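PDB 1V4V: UDP-N-Acetylglucosamine 2-Epimerase from Thermus thermophilus, which probably catalyses the reversible C2 epimerisation of UDP-N-acetylglucosamine to UDP-N-acetylmannosamine. Local coordinates for residues L52-G56 and L184-G189; A181-A185 and Y265-A269; E307-I313 and A344-Y348. All blocks are in the same frame, centred on the assembly; numbering follows the deposited sequence.

Interaction 1: residues L52-G56 and L184-G189; sequences LSLFG and LAAKLG
L184 meets the ring of F55 at its edge: CD2 of L184 stands 3.2 Å from CD2 of F55, a tight approach for two carbons, with CG of L184 close by in the ring plane. Beside this pair the two branches of L54 divide their work. Its CD2 rests against CB of A185 at 3.8 Å, and its CD1 lies 3.9 Å from CB of L188. This reach comes from chi1 of L54 (168°), which turns CG opposite the backbone N and brings both methyls to the helix. L188 answers with its CD1, which packs on CA of F55 at 3.5 Å; the same methyl lies so near O of L54 that its exact placement is doubtful.

The pairing belongs to the GT-B architecture of two Rossmann-like domains. Helix 45-53 is part of the N-terminal domain, whereas helix 177-188 follows that domain's last strand and leads across to the other.

Within its own segment L54 also lays CD2 over a face of the F55 ring, 3.8 Å above the plane and displaced toward the rim, so that the phenyl group is met on face and edge. One shell further out, helix 15-29 adds A22 against F55 and L26 against L184. The turn bearing L54 and F55 closes in a Schellman motif at G56, whose positive phi (68°) suits glycine, and G56 N bonds to S53 O at 2.8 Å.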
ATOM      1  N   LEU A  52       7.593  15.666  22.858  1.00 42.63           N
ATOM      2  CA  LEU A  52       8.175  16.570  21.875  1.00 41.41           C
ATOM      3  C   LEU A  52       8.842  17.769  22.548  1.00 40.66           C
ATOM      4  O   LEU A  52       9.650  18.460  21.933  1.00 39.15           O
ATOM      5  CB  LEU A  52       7.097  17.048  20.898  1.00 39.57           C
ATOM      6  CG  LEU A  52       6.645  16.019  19.855  1.00 40.94           C
ATOM      7  CD1 LEU A  52       5.404  16.515  19.121  1.00 40.12           C
ATOM      8  CD2 LEU A  52       7.783  15.766  18.876  1.00 37.39           C
ATOM      9  N   SER A  53       8.508  18.002  23.814  1.00 43.49           N
ATOM     10  CA  SER A  53       9.075  19.121  24.566  1.00 44.87           C
ATOM     11  C   SER A  53      10.593  19.067  24.661  1.00 44.81           C
ATOM     12  O   SER A  53      11.262  20.088  24.493  1.00 44.27           O
ATOM     13  CB  SER A  53       8.482  19.175  25.976  1.00 46.90           C
ATOM     14  OG  SER A  53       7.107  19.519  25.936  1.00 49.19           O
ATOM     15  N   LEU A  54      11.136  17.884  24.937  1.00 43.18           N
ATOM     16  CA  LEU A  54      12.582  17.721  25.048  1.00 43.26           C
ATOM     17  C   LEU A  54      13.299  18.279  23.835  1.00 42.28           C
ATOM     18  O   LEU A  54      14.346  18.907  23.962  1.00 43.34           O
ATOM     19  CB  LEU A  54      12.971  16.245  25.184  1.00 44.70           C
ATOM     20  CG  LEU A  54      14.482  15.992  25.019  1.00 44.67           C
ATOM     21  CD1 LEU A  54      15.223  16.506  26.247  1.00 46.49           C
ATOM     22  CD2 LEU A  54      14.762  14.518  24.817  1.00 44.21           C
ATOM     23  N   PHE A  55      12.734  18.044  22.655  1.00 40.63           N
ATOM     24  CA  PHE A  55      13.352  18.504  21.420  1.00 38.96           C
ATOM     25  C   PHE A  55      12.946  19.916  21.030  1.00 35.99           C
ATOM     26  O   PHE A  55      13.354  20.414  19.986  1.00 36.97           O
ATOM     27  CB  PHE A  55      13.021  17.538  20.279  1.00 40.72           C
ATOM     28  CG  PHE A  55      13.212  16.093  20.639  1.00 42.43           C
ATOM     29  CD1 PHE A  55      12.158  15.344  21.150  1.00 42.30           C
ATOM     30  CD2 PHE A  55      14.455  15.483  20.490  1.00 43.19           C
ATOM     31  CE1 PHE A  55      12.336  14.008  21.510  1.00 44.80           C
ATOM     32  CE2 PHE A  55      14.645  14.149  20.847  1.00 43.87           C
ATOM     33  CZ  PHE A  55      13.582  13.410  21.358  1.00 43.77           C
ATOM     34  N   GLY A  56      12.147  20.559  21.873  1.00 35.27           N
ATOM     35  CA  GLY A  56      11.710  21.913  21.587  1.00 33.85           C
ATOM     36  C   GLY A  56      10.775  21.987  20.394  1.00 33.66           C
ATOM     37  O   GLY A  56      10.890  22.887  19.559  1.00 33.85           O
ATOM     38  N   LEU A 184      20.720  14.138  19.943  1.00 31.91           N
ATOM     39  CA  LEU A 184      19.936  15.331  20.251  1.00 32.16           C
ATOM     40  C   LEU A 184      19.461  15.298  21.704  1.00 31.08           C
ATOM     41  O   LEU A 184      19.560  16.295  22.425  1.00 32.60           O
ATOM     42  CB  LEU A 184      18.731  15.419  19.308  1.00 34.27           C
ATOM     43  CG  LEU A 184      17.744  16.574  19.504  1.00 38.09           C
ATOM     44  CD1 LEU A 184      18.478  17.904  19.453  1.00 36.06           C
ATOM     45  CD2 LEU A 184      16.675  16.509  18.420  1.00 39.62           C
ATOM     46  N   ALA A 185      18.948  14.149  22.131  1.00 29.79           N
ATOM     47  CA  ALA A 185      18.457  13.998  23.493  1.00 30.41           C
ATOM     48  C   ALA A 185      19.585  14.232  24.495  1.00 30.96           C
ATOM     49  O   ALA A 185      19.373  14.836  25.548  1.00 28.92           O
ATOM     50  CB  ALA A 185      17.864  12.608  23.687  1.00 30.51           C
ATOM     51  N   ALA A 186      20.784  13.762  24.161  1.00 29.49           N
ATOM     52  CA  ALA A 186      21.928  13.927  25.054  1.00 31.24           C
ATOM     53  C   ALA A 186      22.285  15.400  25.199  1.00 33.17           C
ATOM     54  O   ALA A 186      22.575  15.877  26.298  1.00 33.24           O
ATOM     55  CB  ALA A 186      23.122  13.156  24.524  1.00 31.22           C
ATOM     56  N   LYS A 187      22.259  16.115  24.080  1.00 33.57           N
ATOM     57  CA  LYS A 187      22.582  17.534  24.067  1.00 34.80           C
ATOM     58  C   LYS A 187      21.564  18.379  24.825  1.00 33.82           C
ATOM     59  O   LYS A 187      21.932  19.290  25.566  1.00 32.08           O
ATOM     60  CB  LYS A 187      22.679  18.029  22.621  1.00 38.59           C
ATOM     61  CG  LYS A 187      22.879  19.529  22.498  1.00 42.14           C
ATOM     62  CD  LYS A 187      22.895  19.976  21.048  1.00 44.78           C
ATOM     63  CE  LYS A 187      22.995  21.491  20.958  1.00 47.43           C
ATOM     64  NZ  LYS A 187      21.867  22.156  21.672  1.00 50.11           N
ATOM     65  N   LEU A 188      20.286  18.074  24.636  1.00 32.50           N
ATOM     66  CA  LEU A 188      19.211  18.823  25.281  1.00 34.44           C
ATOM     67  C   LEU A 188      18.921  18.369  26.705  1.00 34.51           C
ATOM     68  O   LEU A 188      18.337  19.114  27.496  1.00 33.90           O
ATOM     69  CB  LEU A 188      17.930  18.713  24.444  1.00 35.87           C
ATOM     70  CG  LEU A 188      18.035  19.230  23.008  1.00 37.32           C
ATOM     71  CD1 LEU A 188      16.732  18.962  22.269  1.00 39.79           C
ATOM     72  CD2 LEU A 188      18.354  20.719  23.020  1.00 39.28           C
ATOM     73  N   GLY A 189      19.330  17.149  27.033  1.00 34.05           N
ATOM     74  CA  GLY A 189      19.078  16.628  28.362  1.00 33.98           C
ATOM     75  C   GLY A 189      20.029  17.115  29.438  1.00 35.54           C
ATOM     76  O   GLY A 189      21.045  17.748  29.155  1.00 35.79           O
TER

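Interaction 2: residues A181-A185 and Y265-A269; sequences AVLLA and YGSMA
A185 and G266 bring their helices together almost perpendicularly, with a crossing angle of -86° between the segments 181-185 and 265-269, 8.7 Å between their axes and only 4.6 Å between the CA atoms of A185 and G266. In this GT-B fold helix 265-273 is the crossover that carries the C-terminal Rossmann-like domain from its edge strand 257-260 back to strand 275-280 in the middle of the sheet, and helix 177-188 is the connection arriving from the N-terminal domain. The crossing thus seats the connecting helix on the second domain.

The residues at the crossing are small: G266 has no side chain, and A185 and A269 face each other with their CB atoms 4.0 Å apart. Y265 works differently, reaching along the helix rather than straight at it. Its CG lies opposite the backbone N (chi1 -168°), which sends the ring out past A185, whose CB meets CE2 of Y265 obliquely at 3.5 Å.

V182 receives the far end of the tyrosine, the two side chains crossing at about a right angle. The forked valine serves both neighbours: CG1 turns to A269, while CG2 is the branch that touches the phenol. T19 of helix 15-29 and E288 of helix 283-291 also lie against Y265, so helices of both domains converge on this ring, and a bound glycerol lies about 3 Å from the V182 side chain. Behind the crossing, S267 OG is hydrogen-bonded to R190 O, just beyond the connecting helix. At the tyrosine tip, OH of Y265 lies 3.4 Å from CG2 of V182 and 4.0 Å from CB of A181.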
ATOM      1  N   ALA A 181      18.495  11.088  17.029  1.00 28.40           N
ATOM      2  CA  ALA A 181      17.654  11.328  18.196  1.00 28.29           C
ATOM      3  C   ALA A 181      18.387  11.213  19.528  1.00 28.92           C
ATOM      4  O   ALA A 181      18.186  12.037  20.424  1.00 29.66           O
ATOM      5  CB  ALA A 181      16.459  10.384  18.180  1.00 27.75           C
ATOM      6  N   VAL A 182      19.219  10.187  19.671  1.00 26.87           N
ATOM      7  CA  VAL A 182      19.968  10.007  20.908  1.00 27.76           C
ATOM      8  C   VAL A 182      20.933  11.174  21.098  1.00 27.72           C
ATOM      9  O   VAL A 182      21.013  11.745  22.183  1.00 29.58           O
ATOM     10  CB  VAL A 182      20.770   8.685  20.901  1.00 27.97           C
ATOM     11  CG1 VAL A 182      21.490   8.508  22.237  1.00 30.10           C
ATOM     12  CG2 VAL A 182      19.831   7.514  20.662  1.00 26.94           C
ATOM     13  N   LEU A 183      21.660  11.524  20.040  1.00 29.03           N
ATOM     14  CA  LEU A 183      22.612  12.629  20.087  1.00 31.57           C
ATOM     15  C   LEU A 183      21.912  13.923  20.489  1.00 33.09           C
ATOM     16  O   LEU A 183      22.441  14.710  21.279  1.00 31.11           O
ATOM     17  CB  LEU A 183      23.283  12.811  18.725  1.00 32.34           C
ATOM     18  CG  LEU A 183      24.237  11.701  18.278  1.00 34.67           C
ATOM     19  CD1 LEU A 183      24.647  11.920  16.827  1.00 34.79           C
ATOM     20  CD2 LEU A 183      25.462  11.694  19.184  1.00 36.45           C
ATOM     21  N   LEU A 184      20.720  14.138  19.943  1.00 31.91           N
ATOM     22  CA  LEU A 184      19.936  15.331  20.251  1.00 32.16           C
ATOM     23  C   LEU A 184      19.461  15.298  21.704  1.00 31.08           C
ATOM     24  O   LEU A 184      19.560  16.295  22.425  1.00 32.60           O
ATOM     25  CB  LEU A 184      18.731  15.419  19.308  1.00 34.27           C
ATOM     26  CG  LEU A 184      17.744  16.574  19.504  1.00 38.09           C
ATOM     27  CD1 LEU A 184      18.478  17.904  19.453  1.00 36.06           C
ATOM     28  CD2 LEU A 184      16.675  16.509  18.420  1.00 39.62           C
ATOM     29  N   ALA A 185      18.948  14.149  22.131  1.00 29.79           N
ATOM     30  CA  ALA A 185      18.457  13.998  23.493  1.00 30.41           C
ATOM     31  C   ALA A 185      19.585  14.232  24.495  1.00 30.96           C
ATOM     32  O   ALA A 185      19.373  14.836  25.548  1.00 28.92           O
ATOM     33  CB  ALA A 185      17.864  12.608  23.687  1.00 30.51           C
ATOM     34  N   TYR A 265      14.318   9.801  28.979  1.00 37.36           N
ATOM     35  CA  TYR A 265      15.120   9.656  27.768  1.00 36.43           C
ATOM     36  C   TYR A 265      16.317  10.610  27.714  1.00 35.62           C
ATOM     37  O   TYR A 265      17.460  10.177  27.569  1.00 35.55           O
ATOM     38  CB  TYR A 265      14.245   9.868  26.531  1.00 36.94           C
ATOM     39  CG  TYR A 265      14.913   9.468  25.233  1.00 38.17           C
ATOM     40  CD1 TYR A 265      15.369   8.165  25.037  1.00 38.87           C
ATOM     41  CD2 TYR A 265      15.079  10.387  24.197  1.00 38.46           C
ATOM     42  CE1 TYR A 265      15.975   7.782  23.841  1.00 38.77           C
ATOM     43  CE2 TYR A 265      15.684  10.018  22.992  1.00 38.09           C
ATOM     44  CZ  TYR A 265      16.129   8.713  22.823  1.00 39.32           C
ATOM     45  OH  TYR A 265      16.726   8.337  21.640  1.00 39.63           O
ATOM     46  N   GLY A 266      16.049  11.905  27.843  1.00 33.23           N
ATOM     47  CA  GLY A 266      17.116  12.887  27.783  1.00 31.12           C
ATOM     48  C   GLY A 266      18.155  12.820  28.889  1.00 29.28           C
ATOM     49  O   GLY A 266      19.353  12.933  28.627  1.00 28.31           O
ATOM     50  N   SER A 267      17.708  12.647  30.127  1.00 28.78           N
ATOM     51  CA  SER A 267      18.633  12.591  31.248  1.00 29.38           C
ATOM     52  C   SER A 267      19.552  11.375  31.144  1.00 29.82           C
ATOM     53  O   SER A 267      20.730  11.443  31.505  1.00 29.92           O
ATOM     54  CB  SER A 267      17.869  12.559  32.569  1.00 30.00           C
ATOM     55  OG  SER A 267      18.765  12.646  33.663  1.00 34.28           O
HETATM   56  N   MSE A 268      19.011  10.264  30.653  1.00 27.87           N
HETATM   57  CA  MSE A 268      19.808   9.049  30.497  1.00 29.01           C
HETATM   58  C   MSE A 268      20.825   9.229  29.376  1.00 27.36           C
HETATM   59  O   MSE A 268      21.972   8.814  29.506  1.00 27.39           O
HETATM   60  CB  MSE A 268      18.909   7.847  30.193  1.00 30.75           C
HETATM   61  CG  MSE A 268      19.673   6.560  29.873  1.00 33.74           C
HETATM   62 SE   MSE A 268      20.850   5.962  31.296  1.00 37.08          SE
HETATM   63  CE  MSE A 268      19.794   4.494  31.965  1.00 39.59           C
ATOM     64  N   ALA A 269      20.405   9.847  28.274  1.00 26.86           N
ATOM     65  CA  ALA A 269      21.310  10.074  27.152  1.00 26.27           C
ATOM     66  C   ALA A 269      22.468  10.968  27.584  1.00 25.90           C
ATOM     67  O   ALA A 269      23.617  10.748  27.193  1.00 25.09           O
ATOM     68  CB  ALA A 269      20.563  10.717  25.983  1.00 28.01           C
TER

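Interaction 3: residues E307-I313 and A344-Y348; sequences EGLKAGI and AKNPY
P347 packs on A311 and also lies over the face of the Y348 ring from its own segment, the unusual feature of a contact made without a hydrogen bond between the segments. CB of A311 packs on CD of P347 at 3.8 Å, and CG of P347 sits over the centre of the Y348 ring, 3.8 Å above its plane. CD1 of I313 comes up to the proline ring at its CD, 3.9 Å away, and the same methyl meets CE2 of Y348 obliquely. This is achieved with CG1 of I313 in the crowded position between backbone N and carbonyl carbon (chi1 56°), which leaves CG2 to pack on CB of A344 at 3.9 Å. With an alanine here, the methyls bridging A344, P347 and Y348 would be lost, and a gap would probably open among A344, P347 and CE2 of Y348, leaving them without their shared neighbour.

In the GT-B fold, segment 344-348 lies in the loop that leads to helix 353-364, the last helix of the chain, while I313 immediately precedes strand 314-316 at the edge of the C-terminal sheet. Helix 306-311 ends in a Schellman motif at G312, and CB of A344 packs against O of A311 at 3.5 Å.

Carboxylate and phenol are turned 71° apart where OE1 of E307 comes to the edge of the Y348 ring. The tyrosine backbone is fixed by an Asx turn: OD1 of N346 accepts from N of Y348 at 2.6 Å, in the carbonyl plane, and also from G349 N.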
ATOM      1  N   GLU A 307      25.582  -7.164  14.135  1.00 53.41           N
ATOM      2  CA  GLU A 307      26.117  -5.906  13.616  1.00 50.71           C
ATOM      3  C   GLU A 307      27.039  -5.213  14.614  1.00 46.78           C
ATOM      4  O   GLU A 307      28.182  -4.898  14.295  1.00 45.19           O
ATOM      5  CB  GLU A 307      24.988  -4.938  13.241  1.00 52.77           C
ATOM      6  CG  GLU A 307      23.809  -5.571  12.534  1.00 56.79           C
ATOM      7  CD  GLU A 307      22.880  -6.275  13.500  1.00 58.65           C
ATOM      8  OE1 GLU A 307      22.389  -5.608  14.436  1.00 59.94           O
ATOM      9  OE2 GLU A 307      22.643  -7.489  13.326  1.00 61.50           O
ATOM     10  N   GLY A 308      26.530  -4.979  15.820  1.00 44.67           N
ATOM     11  CA  GLY A 308      27.309  -4.310  16.850  1.00 42.42           C
ATOM     12  C   GLY A 308      28.635  -4.973  17.170  1.00 40.76           C
ATOM     13  O   GLY A 308      29.676  -4.319  17.188  1.00 40.55           O
ATOM     14  N   LEU A 309      28.599  -6.272  17.440  1.00 41.41           N
ATOM     15  CA  LEU A 309      29.812  -7.018  17.752  1.00 41.36           C
ATOM     16  C   LEU A 309      30.779  -6.923  16.575  1.00 41.04           C
ATOM     17  O   LEU A 309      31.971  -6.664  16.749  1.00 40.46           O
ATOM     18  CB  LEU A 309      29.469  -8.485  18.028  1.00 43.35           C
ATOM     19  CG  LEU A 309      30.594  -9.367  18.579  1.00 43.97           C
ATOM     20  CD1 LEU A 309      31.074  -8.815  19.915  1.00 44.92           C
ATOM     21  CD2 LEU A 309      30.091 -10.792  18.749  1.00 44.75           C
ATOM     22  N   LYS A 310      30.253  -7.129  15.373  1.00 40.21           N
ATOM     23  CA  LYS A 310      31.062  -7.069  14.160  1.00 39.98           C
ATOM     24  C   LYS A 310      31.697  -5.691  13.972  1.00 37.90           C
ATOM     25  O   LYS A 310      32.861  -5.582  13.584  1.00 37.45           O
ATOM     26  CB  LYS A 310      30.198  -7.410  12.942  1.00 42.37           C
ATOM     27  CG  LYS A 310      30.912  -7.280  11.606  1.00 46.81           C
ATOM     28  CD  LYS A 310      29.949  -7.507  10.447  1.00 49.05           C
ATOM     29  CE  LYS A 310      30.615  -7.234   9.105  1.00 50.93           C
ATOM     30  NZ  LYS A 310      29.666  -7.404   7.966  1.00 51.42           N
ATOM     31  N   ALA A 311      30.932  -4.641  14.257  1.00 34.56           N
ATOM     32  CA  ALA A 311      31.428  -3.277  14.107  1.00 33.12           C
ATOM     33  C   ALA A 311      32.448  -2.890  15.180  1.00 32.64           C
ATOM     34  O   ALA A 311      33.177  -1.914  15.021  1.00 32.45           O
ATOM     35  CB  ALA A 311      30.258  -2.292  14.122  1.00 33.36           C
ATOM     36  N   GLY A 312      32.486  -3.647  16.271  1.00 30.51           N
ATOM     37  CA  GLY A 312      33.431  -3.354  17.338  1.00 31.63           C
ATOM     38  C   GLY A 312      32.987  -2.225  18.252  1.00 31.87           C
ATOM     39  O   GLY A 312      33.816  -1.520  18.830  1.00 34.23           O
ATOM     40  N   ILE A 313      31.677  -2.054  18.392  1.00 30.28           N
ATOM     41  CA  ILE A 313      31.129  -0.999  19.232  1.00 29.80           C
ATOM     42  C   ILE A 313      30.781  -1.521  20.624  1.00 28.68           C
ATOM     43  O   ILE A 313      30.470  -0.748  21.534  1.00 30.49           O
ATOM     44  CB  ILE A 313      29.862  -0.388  18.590  1.00 30.29           C
ATOM     45  CG1 ILE A 313      28.833  -1.486  18.310  1.00 31.37           C
ATOM     46  CG2 ILE A 313      30.225   0.326  17.293  1.00 30.21           C
ATOM     47  CD1 ILE A 313      27.530  -0.974  17.712  1.00 33.12           C
ATOM     48  N   ALA A 344      34.885   3.503  16.445  1.00 26.28           N
ATOM     49  CA  ALA A 344      34.296   2.544  15.515  1.00 28.93           C
ATOM     50  C   ALA A 344      33.127   3.154  14.747  1.00 29.11           C
ATOM     51  O   ALA A 344      32.356   3.944  15.288  1.00 30.02           O
ATOM     52  CB  ALA A 344      33.838   1.308  16.264  1.00 29.73           C
ATOM     53  N   LYS A 345      33.007   2.790  13.477  1.00 29.93           N
ATOM     54  CA  LYS A 345      31.924   3.301  12.645  1.00 30.92           C
ATOM     55  C   LYS A 345      30.604   2.723  13.146  1.00 28.63           C
ATOM     56  O   LYS A 345      30.481   1.512  13.315  1.00 28.97           O
ATOM     57  CB  LYS A 345      32.145   2.892  11.184  1.00 33.18           C
ATOM     58  CG  LYS A 345      31.018   3.302  10.248  1.00 35.92           C
ATOM     59  CD  LYS A 345      31.190   2.699   8.866  1.00 39.61           C
ATOM     60  CE  LYS A 345      29.966   2.968   7.997  1.00 41.13           C
ATOM     61  NZ  LYS A 345      29.699   4.423   7.847  1.00 43.07           N
ATOM     62  N   ASN A 346      29.626   3.586  13.394  1.00 28.91           N
ATOM     63  CA  ASN A 346      28.320   3.131  13.864  1.00 29.31           C
ATOM     64  C   ASN A 346      27.638   2.416  12.697  1.00 29.58           C
ATOM     65  O   ASN A 346      27.381   3.027  11.663  1.00 29.18           O
ATOM     66  CB  ASN A 346      27.468   4.322  14.307  1.00 31.10           C
ATOM     67  CG  ASN A 346      26.141   3.896  14.892  1.00 31.77           C
ATOM     68  OD1 ASN A 346      25.432   3.075  14.314  1.00 34.31           O
ATOM     69  ND2 ASN A 346      25.792   4.457  16.046  1.00 35.20           N
ATOM     70  N   PRO A 347      27.331   1.119  12.853  1.00 29.00           N
ATOM     71  CA  PRO A 347      26.684   0.339  11.793  1.00 29.75           C
ATOM     72  C   PRO A 347      25.203   0.649  11.586  1.00 30.05           C
ATOM     73  O   PRO A 347      24.571   0.073  10.704  1.00 30.52           O
ATOM     74  CB  PRO A 347      26.903  -1.091  12.256  1.00 29.12           C
ATOM     75  CG  PRO A 347      26.711  -0.956  13.737  1.00 29.67           C
ATOM     76  CD  PRO A 347      27.516   0.294  14.063  1.00 28.82           C
ATOM     77  N   TYR A 348      24.657   1.558  12.390  1.00 29.60           N
ATOM     78  CA  TYR A 348      23.240   1.912  12.288  1.00 31.74           C
ATOM     79  C   TYR A 348      22.989   3.243  11.589  1.00 31.21           C
ATOM     80  O   TYR A 348      21.930   3.450  11.000  1.00 32.31           O
ATOM     81  CB  TYR A 348      22.611   1.965  13.681  1.00 32.85           C
ATOM     82  CG  TYR A 348      22.929   0.763  14.539  1.00 35.11           C
ATOM     83  CD1 TYR A 348      22.416  -0.497  14.233  1.00 36.29           C
ATOM     84  CD2 TYR A 348      23.759   0.885  15.652  1.00 35.85           C
ATOM     85  CE1 TYR A 348      22.729  -1.614  15.021  1.00 37.85           C
ATOM     86  CE2 TYR A 348      24.075  -0.218  16.440  1.00 38.66           C
ATOM     87  CZ  TYR A 348      23.558  -1.461  16.119  1.00 37.66           C
ATOM     88  OH  TYR A 348      23.883  -2.550  16.898  1.00 42.35           O
TER

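How the interactions relate
Interactions 1 and 2 are continuous: their centres are about 6 Å apart, they share L184 and A185, and CD2 of L54 lies 4.1 Å from CA of G266. Helix 177-188 is thereby flanked by elements of both domains. Interaction 3 is separate, its centre about 20 Å from that of interaction 2, with about 8 Å between nearest atoms, and about 25 Å from that of interaction 1. Y348 still bonds through its backbone to Q176, next to helix 177-188. Glycerol, probably from the crystallisation liquor, lies about 3 Å from the V182 side chain, and a glycerol lies as near Y348; such molecules can mark pockets, and GT-B enzymes generally bind nucleotide sugars in the interdomain cleft.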